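Local coordinates for septation protein imp2 (Schizosaccharomyces pombe, PDB 5C1F), which binds membrane phospholipids through its F-BAR domain, anchors cytoskeletal proteins to the membrane, is required for normal septation and takes part in medial-ring disassembly, at the interface of chains A and B. Residues are numbered along the deposited sequence; one frame, centred on the assembly and turned at random. Chains: chain A/B, Septation protein imp2.

All three contacts lie along the two-fold interface of the F-BAR dimer, and each has a twin with the chains exchanged. Contact 1 and contact 3 are neighbours, their C-alpha centres about 8 Å apart, and they share A:Ile233 and B:Met85; both draw on helices 18-59 and 162-252 of chain A and helix 69-155 of chain B. Contact 2 stands apart, its C-alpha centre about 36 Å from that of contact 1 and about 31 Å from that of contact 3, where helix ends of chain A meet helix 162-253 of chain B. The pairing is thus secured near the middle of the elongated dimer and again farther along its length.

Contact 1: the interface of chains A and B. Residues chain A 40-41, 229, 233; chain B 78, 82, 85.
A:Phe40 and A:Tyr41 meet the thioether of B:Met78 tip to tip, in an apolar patch of the helical F-BAR dimer. Helices 18-59 and 162-252 of chain A supply the aromatic side, helix 69-155 of chain B the aliphatic one. B:Met78 leaves its backbone with CG anti to N (chi1 -176°), then bends at the next two torsions, which turns sulfur and methyl toward the two rings. Its SD lies 3.7 Å from CE2 of A:Phe40. The same SD is 3.0 Å from the phenol oxygen OH of A:Tyr41, and the methyl CE touches that OH as well. The phenol oxygen therefore rests against sulfur and methyl rather than a polar mate from chain B.

The chain A rings brace one another. CD2 of A:Phe40 stands 3.8 Å above the centre of the A:Tyr41 ring, whose CE1 in turn lies 3.6 Å over the centre of A:Phe229. A:Ile233 covers the opposite face of A:Phe229 through CG1, nearer the rim. Held between these two neighbours, A:Phe229 crosses B:Val82 at about a right angle, with CE2 at its rim 3.9 Å from the methyl CG2 of B:Val82. The other methyl of B:Val82, CG1, points toward CZ of A:Phe40 at 4.2 Å, so the valine spans both phenylalanines. Farther along, CG2 of A:Ile233 approaches SD of B:Met85 more loosely, at 4.2 Å.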
loop_
_atom_site.group_PDB
_atom_site.type_symbol
_atom_site.label_atom_id
_atom_site.label_comp_id
_atom_site.label_asym_id
_atom_site.label_seq_id
_atom_site.Cartn_x
_atom_site.Cartn_y
_atom_site.Cartn_z
ATOM N N PHE A 40 -2.709 11.857 12.551
ATOM C CA PHE A 40 -3.436 10.998 11.625
ATOM C C PHE A 40 -2.635 10.770 10.345
ATOM O O PHE A 40 -2.421 9.629 9.926
ATOM C CB PHE A 40 -4.802 11.607 11.297
ATOM C CG PHE A 40 -5.610 10.804 10.314
ATOM C CD1 PHE A 40 -6.417 9.764 10.746
ATOM C CD2 PHE A 40 -5.572 11.097 8.959
ATOM C CE1 PHE A 40 -7.165 9.023 9.842
ATOM C CE2 PHE A 40 -6.316 10.361 8.052
ATOM C CZ PHE A 40 -7.114 9.323 8.493
ATOM N N TYR A 41 -2.187 11.858 9.728
ATOM C CA TYR A 41 -1.469 11.764 8.462
ATOM C C TYR A 41 -0.040 11.273 8.648
ATOM O O TYR A 41 0.567 10.763 7.710
ATOM C CB TYR A 41 -1.485 13.110 7.739
ATOM C CG TYR A 41 -2.833 13.416 7.132
ATOM C CD1 TYR A 41 -3.345 12.632 6.105
ATOM C CD2 TYR A 41 -3.599 14.478 7.590
ATOM C CE1 TYR A 41 -4.579 12.901 5.547
ATOM C CE2 TYR A 41 -4.835 14.757 7.038
ATOM C CZ TYR A 41 -5.320 13.964 6.019
ATOM O OH TYR A 41 -6.550 14.237 5.467
ATOM N N PHE A 229 -3.677 15.757 -0.120
ATOM C CA PHE A 229 -3.709 14.339 0.215
ATOM C C PHE A 229 -4.401 13.513 -0.875
ATOM O O PHE A 229 -3.885 12.473 -1.286
ATOM C CB PHE A 229 -4.405 14.131 1.565
ATOM C CG PHE A 229 -4.674 12.687 1.900
ATOM C CD1 PHE A 229 -3.629 11.810 2.135
ATOM C CD2 PHE A 229 -5.975 12.212 1.996
ATOM C CE1 PHE A 229 -3.870 10.483 2.448
ATOM C CE2 PHE A 229 -6.224 10.887 2.310
ATOM C CZ PHE A 229 -5.168 10.021 2.538
ATOM N N ILE A 233 -2.847 10.605 -3.578
ATOM C CA ILE A 233 -3.365 9.241 -3.685
ATOM C C ILE A 233 -3.854 8.945 -5.104
ATOM O O ILE A 233 -3.638 7.853 -5.631
ATOM C CB ILE A 233 -4.516 8.977 -2.684
ATOM C CG1 ILE A 233 -4.055 9.216 -1.245
ATOM C CG2 ILE A 233 -5.035 7.559 -2.829
ATOM C CD1 ILE A 233 -2.966 8.273 -0.782
ATOM N N MET B 78 -13.412 12.712 4.861
ATOM C CA MET B 78 -12.050 12.305 4.544
ATOM C C MET B 78 -11.711 10.985 5.232
ATOM O O MET B 78 -11.249 10.039 4.592
ATOM C CB MET B 78 -11.065 13.404 4.954
ATOM C CG MET B 78 -9.609 13.141 4.591
ATOM S SD MET B 78 -8.715 12.190 5.835
ATOM C CE MET B 78 -9.028 13.178 7.293
ATOM N N VAL B 82 -11.113 7.261 3.727
ATOM C CA VAL B 82 -9.910 6.509 4.070
ATOM C C VAL B 82 -10.312 5.118 4.559
ATOM O O VAL B 82 -9.648 4.125 4.257
ATOM C CB VAL B 82 -9.069 7.231 5.144
ATOM C CG1 VAL B 82 -8.058 6.278 5.779
ATOM C CG2 VAL B 82 -8.364 8.436 4.544
ATOM N N MET B 85 -11.341 3.056 1.509
ATOM C CA MET B 85 -10.163 2.589 0.790
ATOM C C MET B 85 -9.586 1.349 1.473
ATOM O O MET B 85 -9.154 0.403 0.808
ATOM C CB MET B 85 -9.112 3.702 0.697
ATOM C CG MET B 85 -9.489 4.831 -0.259
ATOM S SD MET B 85 -8.208 6.088 -0.464
ATOM C CE MET B 85 -8.965 7.494 0.352
#

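Contact 2: the interface of chains A and B. Residues chain A 71, 75, 251, 254, 256; chain B 218-219, 222-223, 226.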
loop_
_atom_site.group_PDB
_atom_site.type_symbol
_atom_site.label_atom_id
_atom_site.label_comp_id
_atom_site.label_asym_id
_atom_site.label_seq_id
_atom_site.Cartn_x
_atom_site.Cartn_y
_atom_site.Cartn_z
ATOM N N LEU A 71 7.125 -15.821 -22.160
ATOM C CA LEU A 71 6.495 -16.025 -20.859
ATOM C C LEU A 71 7.471 -15.671 -19.735
ATOM O O LEU A 71 7.082 -15.060 -18.738
ATOM C CB LEU A 71 6.001 -17.467 -20.711
ATOM C CG LEU A 71 5.244 -17.821 -19.424
ATOM C CD1 LEU A 71 4.066 -16.882 -19.196
ATOM C CD2 LEU A 71 4.772 -19.268 -19.459
ATOM N N VAL A 75 7.158 -12.453 -16.916
ATOM C CA VAL A 75 7.400 -12.508 -15.481
ATOM C C VAL A 75 8.421 -11.438 -15.092
ATOM O O VAL A 75 8.307 -10.798 -14.045
ATOM C CB VAL A 75 7.896 -13.900 -15.043
ATOM C CG1 VAL A 75 8.178 -13.922 -13.556
ATOM C CG2 VAL A 75 6.866 -14.964 -15.406
ATOM N N LEU A 251 1.835 -8.880 -22.079
ATOM C CA LEU A 251 1.152 -10.167 -22.121
ATOM C C LEU A 251 0.413 -10.361 -23.444
ATOM O O LEU A 251 0.416 -11.457 -24.008
ATOM C CB LEU A 251 0.183 -10.294 -20.944
ATOM C CG LEU A 251 0.833 -10.444 -19.563
ATOM C CD1 LEU A 251 -0.181 -10.243 -18.444
ATOM C CD2 LEU A 251 1.503 -11.804 -19.430
ATOM N N CYS A 254 2.651 -11.644 -26.071
ATOM C CA CYS A 254 3.295 -12.918 -25.778
ATOM C C CYS A 254 2.537 -14.083 -26.411
ATOM O O CYS A 254 1.497 -14.506 -25.912
ATOM C CB CYS A 254 3.414 -13.119 -24.268
ATOM S SG CYS A 254 4.330 -14.596 -23.793
ATOM N N VAL A 256 1.803 -17.805 -27.210
ATOM C CA VAL A 256 2.041 -19.128 -26.651
ATOM C C VAL A 256 2.603 -20.067 -27.720
ATOM O O VAL A 256 3.566 -20.794 -27.470
ATOM C CB VAL A 256 0.751 -19.727 -26.040
ATOM C CG1 VAL A 256 0.923 -21.216 -25.764
ATOM C CG2 VAL A 256 0.370 -18.985 -24.763
ATOM N N ARG B 218 -0.344 -24.805 -19.938
ATOM C CA ARG B 218 0.412 -24.172 -18.870
ATOM C C ARG B 218 0.677 -22.696 -19.153
ATOM O O ARG B 218 0.479 -21.845 -18.285
ATOM C CB ARG B 218 1.734 -24.909 -18.663
ATOM C CG ARG B 218 2.544 -24.419 -17.479
ATOM C CD ARG B 218 3.942 -25.005 -17.514
ATOM N NE ARG B 218 4.734 -24.462 -18.612
ATOM C CZ ARG B 218 5.593 -23.456 -18.483
ATOM N NH1 ARG B 218 5.778 -22.887 -17.297
ATOM N NH2 ARG B 218 6.271 -23.021 -19.538
ATOM N N ARG B 219 1.119 -22.396 -20.370
ATOM C CA ARG B 219 1.471 -21.025 -20.728
ATOM C C ARG B 219 0.240 -20.130 -20.811
ATOM O O ARG B 219 0.298 -18.954 -20.454
ATOM C CB ARG B 219 2.248 -20.996 -22.048
ATOM C CG ARG B 219 3.597 -21.685 -21.946
ATOM C CD ARG B 219 4.527 -21.397 -23.117
ATOM N NE ARG B 219 5.772 -22.140 -22.941
ATOM C CZ ARG B 219 6.933 -21.601 -22.582
ATOM N NH1 ARG B 219 7.037 -20.293 -22.388
ATOM N NH2 ARG B 219 8.000 -22.373 -22.434
ATOM N N LEU B 222 -0.676 -19.443 -16.958
ATOM C CA LEU B 222 0.174 -18.476 -16.257
ATOM C C LEU B 222 -0.083 -17.050 -16.740
ATOM O O LEU B 222 -0.087 -16.118 -15.941
ATOM C CB LEU B 222 1.655 -18.832 -16.423
ATOM C CG LEU B 222 2.096 -20.124 -15.728
ATOM C CD1 LEU B 222 3.592 -20.355 -15.870
ATOM C CD2 LEU B 222 1.705 -20.100 -14.266
ATOM N N LYS B 223 -0.304 -16.884 -18.043
ATOM C CA LYS B 223 -0.649 -15.573 -18.592
ATOM C C LYS B 223 -1.984 -15.084 -18.035
ATOM O O LYS B 223 -2.137 -13.911 -17.696
ATOM C CB LYS B 223 -0.707 -15.620 -20.121
ATOM C CG LYS B 223 0.648 -15.763 -20.796
ATOM C CD LYS B 223 0.485 -15.894 -22.303
ATOM C CE LYS B 223 -0.338 -14.747 -22.876
ATOM N NZ LYS B 223 -0.571 -14.901 -24.340
ATOM N N MET B 226 -1.559 -13.965 -14.377
ATOM C CA MET B 226 -0.873 -12.677 -14.359
ATOM C C MET B 226 -1.828 -11.573 -14.796
ATOM O O MET B 226 -1.845 -10.490 -14.213
ATOM C CB MET B 226 0.364 -12.691 -15.261
ATOM C CG MET B 226 1.598 -13.295 -14.617
ATOM S SD MET B 226 3.116 -12.991 -15.545
ATOM C CE MET B 226 2.859 -11.291 -16.037
#
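Near the start of helix 69-155, the end of helix 162-252 and the short turn leading into helix 256-267, chain A receives one stretch of helix 162-253 from chain B. A:Leu71 lies among several side chains of that helix. Its methyl CD2 rests 3.7 Å from CG of B:Arg219 and also meets CD1 of B:Leu222, while its other methyl, CD1, packs on CG of B:Lys223. The guanidinium of B:Arg219 reaches past the leucine, with NH1 3.4 Å from CB of A:Leu71.

B:Lys223 bends at its third torsion (chi3 54°), sending its amine NZ to the backbone carbonyl O of A:Cys254, a hydrogen bond of 2.6 Å. The amine approaches nearly along the C=O axis, at 164°. On the way, its CD passes 4.0 Å from CG2 of A:Val256, a methyl that also touches CB of B:Arg219. An alanine in place of B:Lys223 would probably leave the A:Cys254 carbonyl without this amine and open a gap beside A:Leu71 and A:Val256.

One turn on, B:Met226 curls its methyl CE against CD2 of A:Leu251, 3.7 Å away. A:Cys254 also forms a disulfide with Cys70 of its own chain, which ties the turn to the start of helix 69-155. The patch thus fastens chain B to this cross-linked corner of chain A and contributes to holding the F-BAR dimer together.

Contact 3: the interface of chains A and B. Residues chain A 44, 47-48, 51, 233; chain B 51, 55, 85.
Both copies of Tyr51 set CG anti to the backbone N (chi1 -172°), and nearly equal second torsions, near 55°, turn the rings face to face across the dimer. They stack with centroids 3.6 Å apart and planes tilted by 8°, each ring slightly offset over the other. On the far face of B:Tyr51 lies the methyl CE of its own chain's B:Met55, 3.4 Å above the plane toward the rim, leaving the ring sandwiched.

The phenol OH of B:Tyr51 donates to the carboxylate oxygen OE1 of A:Glu48 at 2.6 Å, and OE1 accepts with its syn lone pair. The same OE1 takes a salt bridge from NH1 of A:Arg44 at 2.9 Å, on its anti side and out of the carboxylate plane; the bond lies almost in the guanidinium plane. The two donors together probably hold OE1 in place, and the guanidinium is likely to steady its negative charge. A:Ile47 crosses B:Tyr51 at about a right angle, CG2 lying 3.7 Å from CE1, and B:Met55 CE also covers one guanidinium face of A:Arg44.

The site lies where helix 18-59 of chain A meets helix 18-58 of chain B at the two-fold axis, near the middle of the elongated F-BAR dimer.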
loop_
_atom_site.group_PDB
_atom_site.type_symbol
_atom_site.label_atom_id
_atom_site.label_comp_id
_atom_site.label_asym_id
_atom_site.label_seq_id
_atom_site.Cartn_x
_atom_site.Cartn_y
_atom_site.Cartn_z
ATOM N N ARG A 44 -0.635 7.607 8.391
ATOM C CA ARG A 44 -0.981 7.323 7.000
ATOM C C ARG A 44 0.256 7.292 6.103
ATOM O O ARG A 44 0.334 6.502 5.161
ATOM C CB ARG A 44 -1.981 8.363 6.482
ATOM C CG ARG A 44 -2.472 8.110 5.071
ATOM C CD ARG A 44 -3.106 6.732 4.939
ATOM N NE ARG A 44 -3.487 6.453 3.558
ATOM C CZ ARG A 44 -2.673 5.915 2.654
ATOM N NH1 ARG A 44 -1.431 5.589 2.986
ATOM N NH2 ARG A 44 -3.101 5.699 1.416
ATOM N N ILE A 47 2.305 4.119 7.018
ATOM C CA ILE A 47 1.608 2.995 6.403
ATOM C C ILE A 47 2.017 2.874 4.940
ATOM O O ILE A 47 2.325 1.783 4.460
ATOM C CB ILE A 47 0.073 3.148 6.506
ATOM C CG1 ILE A 47 -0.377 3.021 7.962
ATOM C CG2 ILE A 47 -0.632 2.109 5.644
ATOM C CD1 ILE A 47 -1.858 3.262 8.172
ATOM N N GLU A 48 2.041 4.005 4.243
ATOM C CA GLU A 48 2.411 4.020 2.833
ATOM C C GLU A 48 3.869 3.622 2.630
ATOM O O GLU A 48 4.203 2.902 1.689
ATOM C CB GLU A 48 2.162 5.402 2.230
ATOM C CG GLU A 48 2.220 5.427 0.707
ATOM C CD GLU A 48 0.995 4.789 0.068
ATOM O OE1 GLU A 48 0.062 4.416 0.809
ATOM O OE2 GLU A 48 0.960 4.666 -1.177
ATOM N N TYR A 51 4.384 -0.132 3.178
ATOM C CA TYR A 51 3.814 -0.731 1.979
ATOM C C TYR A 51 4.826 -0.689 0.829
ATOM O O TYR A 51 5.110 -1.706 0.193
ATOM C CB TYR A 51 2.525 0.016 1.618
ATOM C CG TYR A 51 1.671 -0.567 0.512
ATOM C CD1 TYR A 51 1.225 -1.883 0.555
ATOM C CD2 TYR A 51 1.253 0.227 -0.547
ATOM C CE1 TYR A 51 0.417 -2.399 -0.455
ATOM C CE2 TYR A 51 0.447 -0.276 -1.554
ATOM C CZ TYR A 51 0.032 -1.586 -1.506
ATOM O OH TYR A 51 -0.770 -2.078 -2.516
ATOM N N ILE A 233 -2.847 10.605 -3.578
ATOM C CA ILE A 233 -3.365 9.241 -3.685
ATOM C C ILE A 233 -3.854 8.945 -5.104
ATOM O O ILE A 233 -3.638 7.853 -5.631
ATOM C CB ILE A 233 -4.516 8.977 -2.684
ATOM C CG1 ILE A 233 -4.055 9.216 -1.245
ATOM C CG2 ILE A 233 -5.035 7.559 -2.829
ATOM C CD1 ILE A 233 -2.966 8.273 -0.782
ATOM N N TYR B 51 -1.501 -3.942 4.597
ATOM C CA TYR B 51 -1.802 -2.575 4.193
ATOM C C TYR B 51 -3.222 -2.202 4.594
ATOM O O TYR B 51 -3.452 -1.174 5.234
ATOM C CB TYR B 51 -1.613 -2.440 2.682
ATOM C CG TYR B 51 -1.710 -1.045 2.104
ATOM C CD1 TYR B 51 -0.938 -0.003 2.599
ATOM C CD2 TYR B 51 -2.534 -0.787 1.016
ATOM C CE1 TYR B 51 -1.012 1.270 2.043
ATOM C CE2 TYR B 51 -2.612 0.476 0.454
ATOM C CZ TYR B 51 -1.849 1.500 0.968
ATOM O OH TYR B 51 -1.934 2.756 0.407
ATOM N N MET B 55 -4.562 0.267 7.620
ATOM C CA MET B 55 -5.294 1.453 7.188
ATOM C C MET B 55 -6.680 1.523 7.832
ATOM O O MET B 55 -7.224 2.609 8.036
ATOM C CB MET B 55 -5.421 1.484 5.663
ATOM C CG MET B 55 -5.970 2.794 5.120
ATOM S SD MET B 55 -6.199 2.789 3.333
ATOM C CE MET B 55 -4.517 2.510 2.790
ATOM N N MET B 85 -11.341 3.056 1.509
ATOM C CA MET B 85 -10.163 2.589 0.790
ATOM C C MET B 85 -9.586 1.349 1.473
ATOM O O MET B 85 -9.154 0.403 0.808
ATOM C CB MET B 85 -9.112 3.702 0.697
ATOM C CG MET B 85 -9.489 4.831 -0.259
ATOM S SD MET B 85 -8.208 6.088 -0.464
ATOM C CE MET B 85 -8.965 7.494 0.352
#